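Long-range contacts in alpha-toxin (Clostridium novyi, PDB 2VK9), which is a large clostridial toxin, seen here as its catalytic domain, which belongs to the TcdA/TcdB toxin family with a GT-A type core: residues Ala312-Ala317 with Tyr328-Met333; Leu295-Ile299 with Arg343-Val348; Ser151-Ile155 with Asp176-Ile181; Lys144-Ile148 with Ser462-Pro466. Residues are numbered along the deposited sequence.

Contact 1: Ala312-Ala317 with Tyr328-Met333; sequences AAIFEA and YPYKYM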
loop_
_atom_site.group_PDB
_atom_site.type_symbol
_atom_site.label_atom_id
_atom_site.label_comp_id
_atom_site.label_asym_id
_atom_site.label_seq_id
_atom_site.Cartn_x
_atom_site.Cartn_y
_atom_site.Cartn_z
ATOM N N ALA A 312 15.012 -3.025 -17.441
ATOM C CA ALA A 312 14.894 -4.438 -17.091
ATOM C C ALA A 312 16.035 -5.230 -17.724
ATOM O O ALA A 312 16.700 -6.020 -17.054
ATOM C CB ALA A 312 13.553 -4.988 -17.526
ATOM N N ALA A 313 16.269 -4.980 -19.010
ATOM C CA ALA A 313 17.316 -5.651 -19.785
ATOM C C ALA A 313 18.734 -5.406 -19.262
ATOM O O ALA A 313 19.539 -6.338 -19.205
ATOM C CB ALA A 313 17.213 -5.246 -21.240
ATOM N N ILE A 314 19.028 -4.156 -18.891
ATOM C CA ILE A 314 20.287 -3.806 -18.220
ATOM C C ILE A 314 20.532 -4.769 -17.060
ATOM O O ILE A 314 21.602 -5.369 -16.960
ATOM C CB ILE A 314 20.287 -2.342 -17.649
ATOM C CG1 ILE A 314 19.949 -1.295 -18.726
ATOM C CG2 ILE A 314 21.604 -2.019 -16.921
ATOM C CD1 ILE A 314 21.077 -0.958 -19.691
ATOM N N PHE A 315 19.536 -4.926 -16.188
ATOM C CA PHE A 315 19.714 -5.772 -15.012
ATOM C C PHE A 315 19.887 -7.257 -15.317
ATOM O O PHE A 315 20.662 -7.934 -14.630
ATOM C CB PHE A 315 18.612 -5.586 -13.979
ATOM C CG PHE A 315 18.783 -6.469 -12.791
ATOM C CD1 PHE A 315 19.855 -6.283 -11.928
ATOM C CD2 PHE A 315 17.913 -7.524 -12.565
ATOM C CE1 PHE A 315 20.041 -7.117 -10.846
ATOM C CE2 PHE A 315 18.097 -8.370 -11.480
ATOM C CZ PHE A 315 19.161 -8.164 -10.619
ATOM N N GLU A 316 19.172 -7.762 -16.323
ATOM C CA GLU A 316 19.364 -9.143 -16.783
ATOM C C GLU A 316 20.835 -9.416 -17.121
ATOM O O GLU A 316 21.353 -10.512 -16.871
ATOM C CB GLU A 316 18.498 -9.437 -18.005
ATOM C CG GLU A 316 17.012 -9.250 -17.776
ATOM C CD GLU A 316 16.184 -9.465 -19.029
ATOM O OE1 GLU A 316 16.726 -9.388 -20.154
ATOM O OE2 GLU A 316 14.971 -9.705 -18.887
ATOM N N ALA A 317 21.496 -8.400 -17.674
ATOM C CA ALA A 317 22.909 -8.472 -18.010
ATOM C C ALA A 317 23.764 -8.561 -16.765
ATOM O O ALA A 317 24.662 -9.395 -16.688
ATOM C CB ALA A 317 23.314 -7.270 -18.834
ATOM N N TYR A 328 17.177 -16.172 -14.004
ATOM C CA TYR A 328 16.762 -14.865 -14.485
ATOM C C TYR A 328 17.120 -14.736 -15.960
ATOM O O TYR A 328 18.162 -14.168 -16.302
ATOM C CB TYR A 328 17.406 -13.765 -13.643
ATOM C CG TYR A 328 16.603 -12.489 -13.567
ATOM C CD1 TYR A 328 16.941 -11.388 -14.350
ATOM C CD2 TYR A 328 15.511 -12.377 -12.711
ATOM C CE1 TYR A 328 16.215 -10.207 -14.284
ATOM C CE2 TYR A 328 14.777 -11.204 -12.638
ATOM C CZ TYR A 328 15.137 -10.124 -13.427
ATOM O OH TYR A 328 14.426 -8.954 -13.368
ATOM N N PRO A 329 16.260 -15.293 -16.841
ATOM C CA PRO A 329 16.471 -15.310 -18.298
ATOM C C PRO A 329 16.506 -13.919 -18.946
ATOM O O PRO A 329 15.994 -12.956 -18.369
ATOM C CB PRO A 329 15.272 -16.111 -18.816
ATOM C CG PRO A 329 14.259 -16.042 -17.744
ATOM C CD PRO A 329 15.009 -15.978 -16.466
ATOM N N TYR A 330 17.110 -13.821 -20.131
ATOM C CA TYR A 330 17.138 -12.570 -20.901
ATOM C C TYR A 330 15.797 -12.300 -21.591
ATOM O O TYR A 330 15.742 -12.156 -22.810
ATOM C CB TYR A 330 18.244 -12.614 -21.952
ATOM C CG TYR A 330 19.630 -12.343 -21.429
ATOM C CD1 TYR A 330 20.519 -13.382 -21.189
ATOM C CD2 TYR A 330 20.064 -11.038 -21.194
ATOM C CE1 TYR A 330 21.806 -13.129 -20.719
ATOM C CE2 TYR A 330 21.344 -10.773 -20.725
ATOM C CZ TYR A 330 22.210 -11.822 -20.486
ATOM O OH TYR A 330 23.477 -11.565 -20.016
ATOM N N LYS A 331 14.723 -12.235 -20.810
ATOM C CA LYS A 331 13.378 -12.043 -21.349
ATOM C C LYS A 331 13.199 -10.684 -22.054
ATOM O O LYS A 331 12.462 -10.577 -23.035
ATOM C CB LYS A 331 12.315 -12.263 -20.251
ATOM C CG LYS A 331 10.928 -11.710 -20.576
ATOM C CD LYS A 331 9.812 -12.383 -19.793
ATOM C CE LYS A 331 8.454 -11.751 -20.150
ATOM N NZ LYS A 331 7.272 -12.585 -19.756
ATOM N N TYR A 332 13.881 -9.653 -21.572
ATOM C CA TYR A 332 13.695 -8.324 -22.133
ATOM C C TYR A 332 14.888 -7.876 -22.965
ATOM O O TYR A 332 14.894 -6.769 -23.502
ATOM C CB TYR A 332 13.343 -7.310 -21.034
ATOM C CG TYR A 332 12.028 -7.624 -20.348
ATOM C CD1 TYR A 332 11.995 -8.322 -19.143
ATOM C CD2 TYR A 332 10.815 -7.248 -20.920
ATOM C CE1 TYR A 332 10.795 -8.624 -18.528
ATOM C CE2 TYR A 332 9.608 -7.546 -20.303
ATOM C CZ TYR A 332 9.609 -8.231 -19.115
ATOM O OH TYR A 332 8.423 -8.524 -18.502
ATOM N N MET A 333 15.887 -8.746 -23.081
ATOM C CA MET A 333 17.022 -8.488 -23.961
ATOM C C MET A 333 16.855 -9.173 -25.327
ATOM O O MET A 333 17.724 -9.048 -26.201
ATOM C CB MET A 333 18.329 -8.913 -23.298
ATOM C CG MET A 333 19.572 -8.439 -24.019
ATOM S SD MET A 333 20.481 -7.142 -23.163
ATOM C CE MET A 333 19.496 -5.694 -23.453
#
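Polar contacts centre on Glu-316. Its side chain leaves helix 307-321 and reaches the backbone of the loop that follows. The amide N of Tyr-332 donates to Glu-316 OE2 at 2.9 Å. The same N makes a weak hydrogen bond to Glu-316 OE1 at 3.2 Å, so the carboxylate straddles one amide. The strongest polar partner of Glu-316 lies outside the two segments: His-518 NE2, hydrogen-bonded to OE2. Glu-316 is the residue with the largest area covered, 126 Å².

Aromatic contacts flank this site. Phe-315 turns a ring edge to the face of Tyr-328 in an offset edge-to-face pair, with centroids 5.4 Å apart and planes at 75°. The Tyr-328 hydroxyl is hydrogen-bonded to the backbone N of His-518, and the Tyr-328 and His-518 rings stack.

Apolar contacts use the small residues of the helix. Ala-313 CB lies 3.2 Å from Met-333 CE, a tight approach. Ala-312 CB meets Tyr-332 CD1 at 4.0 Å. Tyr-330, the centre of an inverse gamma turn, brings its CE2 to 4.4 Å from Ala-317 CB.

The alanines let the loop come close, with Ala-313 and Met-333 CA atoms 5.1 Å apart. Within this largely buried contact, a carboxylate supplies acceptors to a loop with no regular secondary structure, with tyrosine side chains beside it.

Contact 2: Leu295-Ile299 with Arg343-Val348; sequences LFNDI and RILSFV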
loop_
_atom_site.group_PDB
_atom_site.type_symbol
_atom_site.label_atom_id
_atom_site.label_comp_id
_atom_site.label_asym_id
_atom_site.label_seq_id
_atom_site.Cartn_x
_atom_site.Cartn_y
_atom_site.Cartn_z
ATOM N N LEU A 295 25.568 4.578 -14.968
ATOM C CA LEU A 295 26.756 4.097 -15.668
ATOM C C LEU A 295 26.468 3.687 -17.113
ATOM O O LEU A 295 27.358 3.704 -17.963
ATOM C CB LEU A 295 27.410 2.953 -14.881
ATOM C CG LEU A 295 27.821 3.262 -13.431
ATOM C CD1 LEU A 295 28.203 1.988 -12.689
ATOM C CD2 LEU A 295 28.956 4.274 -13.374
ATOM N N PHE A 296 25.210 3.358 -17.388
ATOM C CA PHE A 296 24.781 2.898 -18.711
ATOM C C PHE A 296 24.164 4.037 -19.530
ATOM O O PHE A 296 23.299 3.806 -20.386
ATOM C CB PHE A 296 23.785 1.735 -18.565
ATOM C CG PHE A 296 24.356 0.530 -17.865
ATOM C CD1 PHE A 296 24.510 0.515 -16.481
ATOM C CD2 PHE A 296 24.736 -0.593 -18.589
ATOM C CE1 PHE A 296 25.042 -0.592 -15.838
ATOM C CE2 PHE A 296 25.266 -1.708 -17.950
ATOM C CZ PHE A 296 25.423 -1.705 -16.572
ATOM N N ASN A 297 24.612 5.264 -19.260
ATOM C CA ASN A 297 24.113 6.451 -19.960
ATOM C C ASN A 297 24.740 6.684 -21.328
ATOM O O ASN A 297 24.104 7.257 -22.212
ATOM C CB ASN A 297 24.240 7.701 -19.088
ATOM C CG ASN A 297 23.051 7.877 -18.161
ATOM O OD1 ASN A 297 22.169 7.016 -18.086
ATOM N ND2 ASN A 297 23.018 8.996 -17.452
ATOM N N ASP A 298 25.980 6.225 -21.494
ATOM C CA ASP A 298 26.666 6.282 -22.785
ATOM C C ASP A 298 26.318 5.086 -23.664
ATOM O O ASP A 298 27.107 4.695 -24.530
ATOM C CB ASP A 298 28.179 6.371 -22.585
ATOM C CG ASP A 298 28.573 7.492 -21.645
ATOM O OD1 ASP A 298 27.865 8.533 -21.623
ATOM O OD2 ASP A 298 29.582 7.324 -20.920
ATOM N N ILE A 299 25.150 4.495 -23.416
ATOM C CA ILE A 299 24.576 3.476 -24.298
ATOM C C ILE A 299 23.137 3.883 -24.618
ATOM O O ILE A 299 22.269 3.897 -23.736
ATOM C CB ILE A 299 24.654 2.042 -23.705
ATOM C CG1 ILE A 299 26.118 1.634 -23.492
ATOM C CG2 ILE A 299 23.972 1.055 -24.640
ATOM C CD1 ILE A 299 26.344 0.527 -22.461
ATOM N N ARG A 343 27.622 -4.732 -26.101
ATOM C CA ARG A 343 28.152 -3.539 -25.458
ATOM C C ARG A 343 27.745 -3.530 -23.984
ATOM O O ARG A 343 28.560 -3.225 -23.105
ATOM C CB ARG A 343 27.672 -2.273 -26.175
ATOM C CG ARG A 343 28.280 -2.068 -27.568
ATOM C CD ARG A 343 27.951 -0.678 -28.134
ATOM N NE ARG A 343 28.575 0.393 -27.352
ATOM C CZ ARG A 343 28.127 1.644 -27.286
ATOM N NH1 ARG A 343 27.036 2.009 -27.952
ATOM N NH2 ARG A 343 28.769 2.532 -26.541
ATOM N N ILE A 344 26.485 -3.879 -23.723
ATOM C CA ILE A 344 25.991 -4.032 -22.361
ATOM C C ILE A 344 26.842 -5.060 -21.610
ATOM O O ILE A 344 27.434 -4.742 -20.582
ATOM C CB ILE A 344 24.509 -4.472 -22.327
ATOM C CG1 ILE A 344 23.614 -3.565 -23.179
ATOM C CG2 ILE A 344 23.998 -4.516 -20.907
ATOM C CD1 ILE A 344 23.581 -2.107 -22.752
ATOM N N LEU A 345 26.908 -6.277 -22.151
ATOM C CA LEU A 345 27.628 -7.391 -21.541
ATOM C C LEU A 345 29.119 -7.144 -21.305
ATOM O O LEU A 345 29.689 -7.640 -20.332
ATOM C CB LEU A 345 27.439 -8.669 -22.361
ATOM C CG LEU A 345 26.064 -9.343 -22.405
ATOM C CD1 LEU A 345 26.238 -10.823 -22.707
ATOM C CD2 LEU A 345 25.308 -9.190 -21.109
ATOM N N SER A 346 29.755 -6.390 -22.195
ATOM C CA SER A 346 31.157 -6.030 -22.004
ATOM C C SER A 346 31.289 -4.902 -20.983
ATOM O O SER A 346 32.287 -4.828 -20.264
ATOM C CB SER A 346 31.807 -5.618 -23.324
ATOM O OG SER A 346 31.268 -4.388 -23.767
ATOM N N PHE A 347 30.285 -4.027 -20.927
ATOM C CA PHE A 347 30.266 -2.946 -19.949
ATOM C C PHE A 347 30.117 -3.502 -18.540
ATOM O O PHE A 347 30.768 -3.037 -17.607
ATOM C CB PHE A 347 29.136 -1.964 -20.237
ATOM C CG PHE A 347 29.330 -0.636 -19.584
ATOM C CD1 PHE A 347 29.977 0.396 -20.268
ATOM C CD2 PHE A 347 28.896 -0.418 -18.274
ATOM C CE1 PHE A 347 30.178 1.637 -19.667
ATOM C CE2 PHE A 347 29.089 0.816 -17.656
ATOM C CZ PHE A 347 29.735 1.849 -18.354
ATOM N N VAL A 348 29.247 -4.497 -18.405
ATOM C CA VAL A 348 29.043 -5.202 -17.149
ATOM C C VAL A 348 30.333 -5.875 -16.676
ATOM O O VAL A 348 30.743 -5.683 -15.534
ATOM C CB VAL A 348 27.891 -6.234 -17.263
ATOM C CG1 VAL A 348 27.826 -7.131 -16.032
ATOM C CG2 VAL A 348 26.560 -5.521 -17.464
#
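Ile-299 and Phe-347 have nearly equal shares of this contact, 89 and 88 Å². Phe-347 projects from helix 338-349 toward the loop 295-299. Its CE2 lies 3.9 Å from Leu-295 CB, and its CD1 lies 4.2 Å from Ile-299 CD1. Its CZ comes within 3.0 Å of Leu-295 O.

Ile-299 packs one turn back along the helix. Its CG2 is 3.7 Å from Ile-344 CD1, and its CG1 lies over a face of the Arg-343 guanidinium. Trp-310 of helix 307-321 touches both Ile-299 and Ile-344.

Phe-296, with 64 Å² covered, lies to one side. Its CE2 is 3.9 Å from Phe-347 CD2, 4.1 Å from Val-348 CG2 and 4.3 Å from Ile-344 CG2. The two phenylalanine rings meet obliquely, at 49°.

Polar chemistry is slight. Arg-343 NH2 makes one weak hydrogen bond to Asp-298 O, at 3.4 Å. The loop after strand 280-283 and before helix 307-321 is thus held to helix 338-349 of the catalytic domain mainly by apolar side chains.

Contact 3: Ser151-Ile155 with Asp176-Ile181; sequences SSKVI and DRMKLI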
loop_
_atom_site.group_PDB
_atom_site.type_symbol
_atom_site.label_atom_id
_atom_site.label_comp_id
_atom_site.label_asym_id
_atom_site.label_seq_id
_atom_site.Cartn_x
_atom_site.Cartn_y
_atom_site.Cartn_z
ATOM N N SER A 151 -17.442 -21.966 -7.292
ATOM C CA SER A 151 -18.644 -21.171 -7.537
ATOM C C SER A 151 -18.831 -20.962 -9.028
ATOM O O SER A 151 -19.956 -20.899 -9.517
ATOM C CB SER A 151 -18.536 -19.813 -6.855
ATOM O OG SER A 151 -17.370 -19.131 -7.296
ATOM N N SER A 152 -17.716 -20.837 -9.741
ATOM C CA SER A 152 -17.734 -20.768 -11.189
ATOM C C SER A 152 -18.437 -22.007 -11.737
ATOM O O SER A 152 -19.381 -21.900 -12.521
ATOM C CB SER A 152 -16.310 -20.670 -11.740
ATOM O OG SER A 152 -15.747 -19.401 -11.464
ATOM N N LYS A 153 -17.982 -23.177 -11.298
ATOM C CA LYS A 153 -18.562 -24.450 -11.692
ATOM C C LYS A 153 -20.084 -24.461 -11.505
ATOM O O LYS A 153 -20.822 -24.734 -12.448
ATOM C CB LYS A 153 -17.915 -25.582 -10.892
ATOM C CG LYS A 153 -18.094 -26.953 -11.503
ATOM C CD LYS A 153 -17.405 -28.039 -10.696
ATOM C CE LYS A 153 -17.733 -29.391 -11.294
ATOM N NZ LYS A 153 -16.827 -30.450 -10.791
ATOM N N VAL A 154 -20.546 -24.132 -10.302
ATOM C CA VAL A 154 -21.969 -24.242 -9.968
ATOM C C VAL A 154 -22.837 -23.376 -10.880
ATOM O O VAL A 154 -23.916 -23.802 -11.302
ATOM C CB VAL A 154 -22.241 -23.952 -8.464
ATOM C CG1 VAL A 154 -23.728 -23.812 -8.178
ATOM C CG2 VAL A 154 -21.654 -25.060 -7.600
ATOM N N ILE A 155 -22.349 -22.185 -11.213
ATOM C CA ILE A 155 -23.121 -21.236 -12.016
ATOM C C ILE A 155 -23.048 -21.536 -13.519
ATOM O O ILE A 155 -24.041 -21.353 -14.230
ATOM C CB ILE A 155 -22.756 -19.755 -11.680
ATOM C CG1 ILE A 155 -23.166 -19.412 -10.235
ATOM C CG2 ILE A 155 -23.407 -18.761 -12.653
ATOM C CD1 ILE A 155 -24.632 -19.738 -9.856
ATOM N N ASP A 176 -24.043 -13.339 -11.018
ATOM C CA ASP A 176 -24.618 -14.548 -10.435
ATOM C C ASP A 176 -23.599 -15.284 -9.582
ATOM O O ASP A 176 -23.947 -15.805 -8.519
ATOM C CB ASP A 176 -25.185 -15.479 -11.521
ATOM C CG ASP A 176 -26.639 -15.151 -11.892
ATOM O OD1 ASP A 176 -27.516 -15.144 -10.990
ATOM O OD2 ASP A 176 -26.910 -14.920 -13.094
ATOM N N ARG A 177 -22.348 -15.316 -10.047
ATOM C CA ARG A 177 -21.263 -15.953 -9.301
ATOM C C ARG A 177 -21.041 -15.273 -7.954
ATOM O O ARG A 177 -20.815 -15.951 -6.949
ATOM C CB ARG A 177 -19.961 -15.971 -10.102
ATOM C CG ARG A 177 -18.882 -16.825 -9.462
ATOM C CD ARG A 177 -17.626 -16.903 -10.301
ATOM N NE ARG A 177 -16.825 -15.682 -10.242
ATOM C CZ ARG A 177 -15.627 -15.538 -10.809
ATOM N NH1 ARG A 177 -15.073 -16.539 -11.481
ATOM N NH2 ARG A 177 -14.971 -14.393 -10.707
ATOM N N MET A 178 -21.122 -13.941 -7.938
ATOM C CA MET A 178 -20.926 -13.162 -6.719
ATOM C C MET A 178 -21.991 -13.442 -5.667
ATOM O O MET A 178 -21.691 -13.468 -4.469
ATOM C CB MET A 178 -20.877 -11.665 -7.029
ATOM C CG MET A 178 -20.624 -10.763 -5.809
ATOM S SD MET A 178 -18.984 -10.914 -5.050
ATOM C CE MET A 178 -17.968 -10.752 -6.518
ATOM N N LYS A 179 -23.228 -13.646 -6.113
ATOM C CA LYS A 179 -24.333 -13.957 -5.203
ATOM C C LYS A 179 -23.995 -15.211 -4.410
ATOM O O LYS A 179 -24.325 -15.316 -3.231
ATOM C CB LYS A 179 -25.646 -14.174 -5.970
ATOM C CG LYS A 179 -26.223 -12.937 -6.660
ATOM C CD LYS A 179 -27.627 -13.231 -7.208
ATOM C CE LYS A 179 -28.075 -12.225 -8.286
ATOM N NZ LYS A 179 -29.216 -12.759 -9.104
ATOM N N LEU A 180 -23.323 -16.146 -5.074
ATOM C CA LEU A 180 -22.951 -17.419 -4.481
ATOM C C LEU A 180 -21.664 -17.306 -3.651
ATOM O O LEU A 180 -21.579 -17.868 -2.548
ATOM C CB LEU A 180 -22.808 -18.479 -5.574
ATOM C CG LEU A 180 -22.712 -19.946 -5.149
ATOM C CD1 LEU A 180 -24.012 -20.415 -4.512
ATOM C CD2 LEU A 180 -22.332 -20.827 -6.332
ATOM N N ILE A 181 -20.671 -16.590 -4.186
ATOM C CA ILE A 181 -19.444 -16.266 -3.444
ATOM C C ILE A 181 -19.773 -15.573 -2.122
ATOM O O ILE A 181 -19.173 -15.882 -1.097
ATOM C CB ILE A 181 -18.460 -15.414 -4.279
ATOM C CG1 ILE A 181 -17.820 -16.277 -5.370
ATOM C CG2 ILE A 181 -17.373 -14.811 -3.393
ATOM C CD1 ILE A 181 -16.980 -15.508 -6.377
#
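Asp-176 opens the contact on helix 173-195. Its CB packs against Ile-155 CG2 of helix 140-157 at 3.9 Å. The carboxylate forms a salt bridge within its own helix, from OD1 to Lys-179 NZ at 3.5 Å.

Arg-177 comes next and supplies the polar link. Its NH1 donates to Ser-152 OG at 2.9 Å. Its NH2 is hydrogen-bonded to the carbonyl O of Phe-464, so one guanidinium reaches both the neighbouring helix and a loop far along the chain. Its CG lies 3.5 Å from Ser-151 OG, whose polar partners are the backbone carbonyls of Ile-147 and Ile-148. Here the backbones are nearest, with the Ser-151 and Arg-177 CA atoms 6.1 Å apart.

Met-178 and Lys-179 take no part here; they touch Tyr-426 and Asp-427 of helix 426-440, and Met-178 also packs on Phe-464. Leu-180 returns to the interface and has 69 Å² covered. Its CD2 touches Val-154 CG1 at 3.8 Å, Ile-155 CG1 at 4.2 Å and Ser-151 CA at 3.9 Å. Ile-181 finishes the run, with CG1 3.5 Å from Ser-151 OG.

The contributing positions 176, 177, 180 and 181 follow the spacing of one helical face. The short helix segments approach to 9.2 Å, with 125° between their N-to-C directions. This is an oblique helix-helix packing between successive helices of the chain, with the small Ser-151 where the backbones come closest.

Contact 4: Lys144-Ile148 with Ser462-Pro466; sequences KTAII and SGFKP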
loop_
_atom_site.group_PDB
_atom_site.type_symbol
_atom_site.label_atom_id
_atom_site.label_comp_id
_atom_site.label_asym_id
_atom_site.label_seq_id
_atom_site.Cartn_x
_atom_site.Cartn_y
_atom_site.Cartn_z
ATOM N N LYS A 144 -9.023 -19.174 -1.441
ATOM C CA LYS A 144 -9.537 -18.201 -2.418
ATOM C C LYS A 144 -9.817 -18.852 -3.774
ATOM O O LYS A 144 -10.888 -18.656 -4.351
ATOM C CB LYS A 144 -8.582 -17.017 -2.601
ATOM C CG LYS A 144 -9.196 -15.884 -3.403
ATOM C CD LYS A 144 -8.178 -14.859 -3.779
ATOM C CE LYS A 144 -8.787 -13.811 -4.686
ATOM N NZ LYS A 144 -7.718 -12.988 -5.305
ATOM N N THR A 145 -8.840 -19.615 -4.266
ATOM C CA THR A 145 -8.993 -20.396 -5.480
ATOM C C THR A 145 -10.244 -21.269 -5.380
ATOM O O THR A 145 -11.093 -21.247 -6.269
ATOM C CB THR A 145 -7.744 -21.264 -5.760
ATOM O OG1 THR A 145 -6.620 -20.416 -6.011
ATOM C CG2 THR A 145 -7.967 -22.177 -6.974
ATOM N N ALA A 146 -10.367 -22.012 -4.285
ATOM C CA ALA A 146 -11.507 -22.895 -4.112
ATOM C C ALA A 146 -12.813 -22.116 -4.250
ATOM O O ALA A 146 -13.684 -22.517 -5.016
ATOM C CB ALA A 146 -11.432 -23.620 -2.775
ATOM N N ILE A 147 -12.924 -20.992 -3.538
ATOM C CA ILE A 147 -14.132 -20.169 -3.565
ATOM C C ILE A 147 -14.491 -19.801 -4.991
ATOM O O ILE A 147 -15.637 -19.973 -5.394
ATOM C CB ILE A 147 -13.990 -18.875 -2.735
ATOM C CG1 ILE A 147 -13.811 -19.188 -1.248
ATOM C CG2 ILE A 147 -15.198 -17.957 -2.943
ATOM C CD1 ILE A 147 -14.897 -20.065 -0.672
ATOM N N ILE A 148 -13.504 -19.316 -5.746
ATOM C CA ILE A 148 -13.709 -18.903 -7.134
ATOM C C ILE A 148 -14.068 -20.089 -8.015
ATOM O O ILE A 148 -15.156 -20.111 -8.584
ATOM C CB ILE A 148 -12.497 -18.136 -7.713
ATOM C CG1 ILE A 148 -12.392 -16.757 -7.072
ATOM C CG2 ILE A 148 -12.622 -17.976 -9.222
ATOM C CD1 ILE A 148 -11.076 -16.058 -7.358
ATOM N N SER A 462 -14.499 -7.058 -4.334
ATOM C CA SER A 462 -13.165 -6.763 -4.852
ATOM C C SER A 462 -12.337 -8.030 -4.951
ATOM O O SER A 462 -12.240 -8.793 -3.990
ATOM C CB SER A 462 -12.452 -5.726 -3.984
ATOM O OG SER A 462 -11.190 -5.384 -4.536
ATOM N N GLY A 463 -11.758 -8.253 -6.125
ATOM C CA GLY A 463 -11.007 -9.470 -6.391
ATOM C C GLY A 463 -11.885 -10.620 -6.841
ATOM O O GLY A 463 -11.385 -11.643 -7.293
ATOM N N PHE A 464 -13.197 -10.467 -6.712
ATOM C CA PHE A 464 -14.127 -11.485 -7.182
ATOM C C PHE A 464 -14.964 -10.983 -8.361
ATOM O O PHE A 464 -15.415 -11.779 -9.190
ATOM C CB PHE A 464 -15.024 -11.964 -6.042
ATOM C CG PHE A 464 -14.295 -12.730 -4.979
ATOM C CD1 PHE A 464 -14.087 -14.102 -5.111
ATOM C CD2 PHE A 464 -13.816 -12.082 -3.840
ATOM C CE1 PHE A 464 -13.411 -14.819 -4.127
ATOM C CE2 PHE A 464 -13.132 -12.794 -2.854
ATOM C CZ PHE A 464 -12.935 -14.165 -2.997
ATOM N N LYS A 465 -15.179 -9.666 -8.417
ATOM C CA LYS A 465 -15.773 -9.017 -9.588
ATOM C C LYS A 465 -14.668 -8.335 -10.435
ATOM O O LYS A 465 -13.852 -7.583 -9.900
ATOM C CB LYS A 465 -16.885 -8.037 -9.180
ATOM C CG LYS A 465 -17.700 -7.565 -10.386
ATOM C CD LYS A 465 -18.874 -6.643 -10.089
ATOM C CE LYS A 465 -19.403 -6.075 -11.425
ATOM N NZ LYS A 465 -20.421 -4.996 -11.257
ATOM N N PRO A 466 -14.661 -8.589 -11.764
ATOM C CA PRO A 466 -13.513 -8.413 -12.663
ATOM C C PRO A 466 -12.736 -7.099 -12.580
ATOM O O PRO A 466 -11.499 -7.130 -12.671
ATOM C CB PRO A 466 -14.134 -8.566 -14.062
ATOM C CG PRO A 466 -15.603 -8.419 -13.855
ATOM C CD PRO A 466 -15.830 -9.049 -12.528
#
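This is a small, mainly apolar contact between a helix and a loop. It lies within the GT-A family region of the toxin. Helix 140-157 supplies Lys-144 to Ile-148, and the loop between helices 447-453 and 477-488 supplies Ser-462 to Pro-466. The chain runs through 313 residues between them, yet only 189 Å² of surface is buried.

Most of the loop's share falls to Phe-464, with 77 Å² covered. Its ring meets one face of the helix. Phe-464 CE1 lies 3.7 Å from Ile-148 CG1 and 3.8 Å from Ile-147 CG2. Phe-464 CZ is 4.1 Å from Lys-144 CG, so the aliphatic part of the lysine completes the surface against the ring. Positions 144, 147 and 148 share a helical face, which explains how one ring can touch all three.

Gly-463 lies beside the extended Lys-144 chain, with its O 4.3 Å from Lys-144 CE. Its phi of 85° and psi of -12° would jam a CB against the preceding carbonyl, so this loop position suits glycine.

Phe-464 is also covered by helix 173-195, through Met-178, Ile-181 and Lys-185. Its carbonyl O accepts a hydrogen bond from Arg-177 of that helix. On the helix 140-157 side, Ile-147 also touches Phe-208 of helix 201-213. The loop phenylalanine thus sits where helices 140-157 and 173-195 meet.

In the fold
The four contacts form two pairs. Contacts 1 and 2 have centres about 13 Å apart and touch, largely between helices 307-321 and 338-349, which follow each other in the chain. Contacts 3 and 4 have centres about 10 Å apart and share helix 140-157. The pairs are well separated: contact 2 lies about 53 Å from contact 3, centre to centre. Along the chain, contact 1 is nested in the loop closed by contact 2. Contacts 2 and 3 are nested within contact 4 and come in series, contact 3 first. All four lie within the catalytic domain. Contact 4 thus brings a late loop back to an early helix pair, while the others are more local.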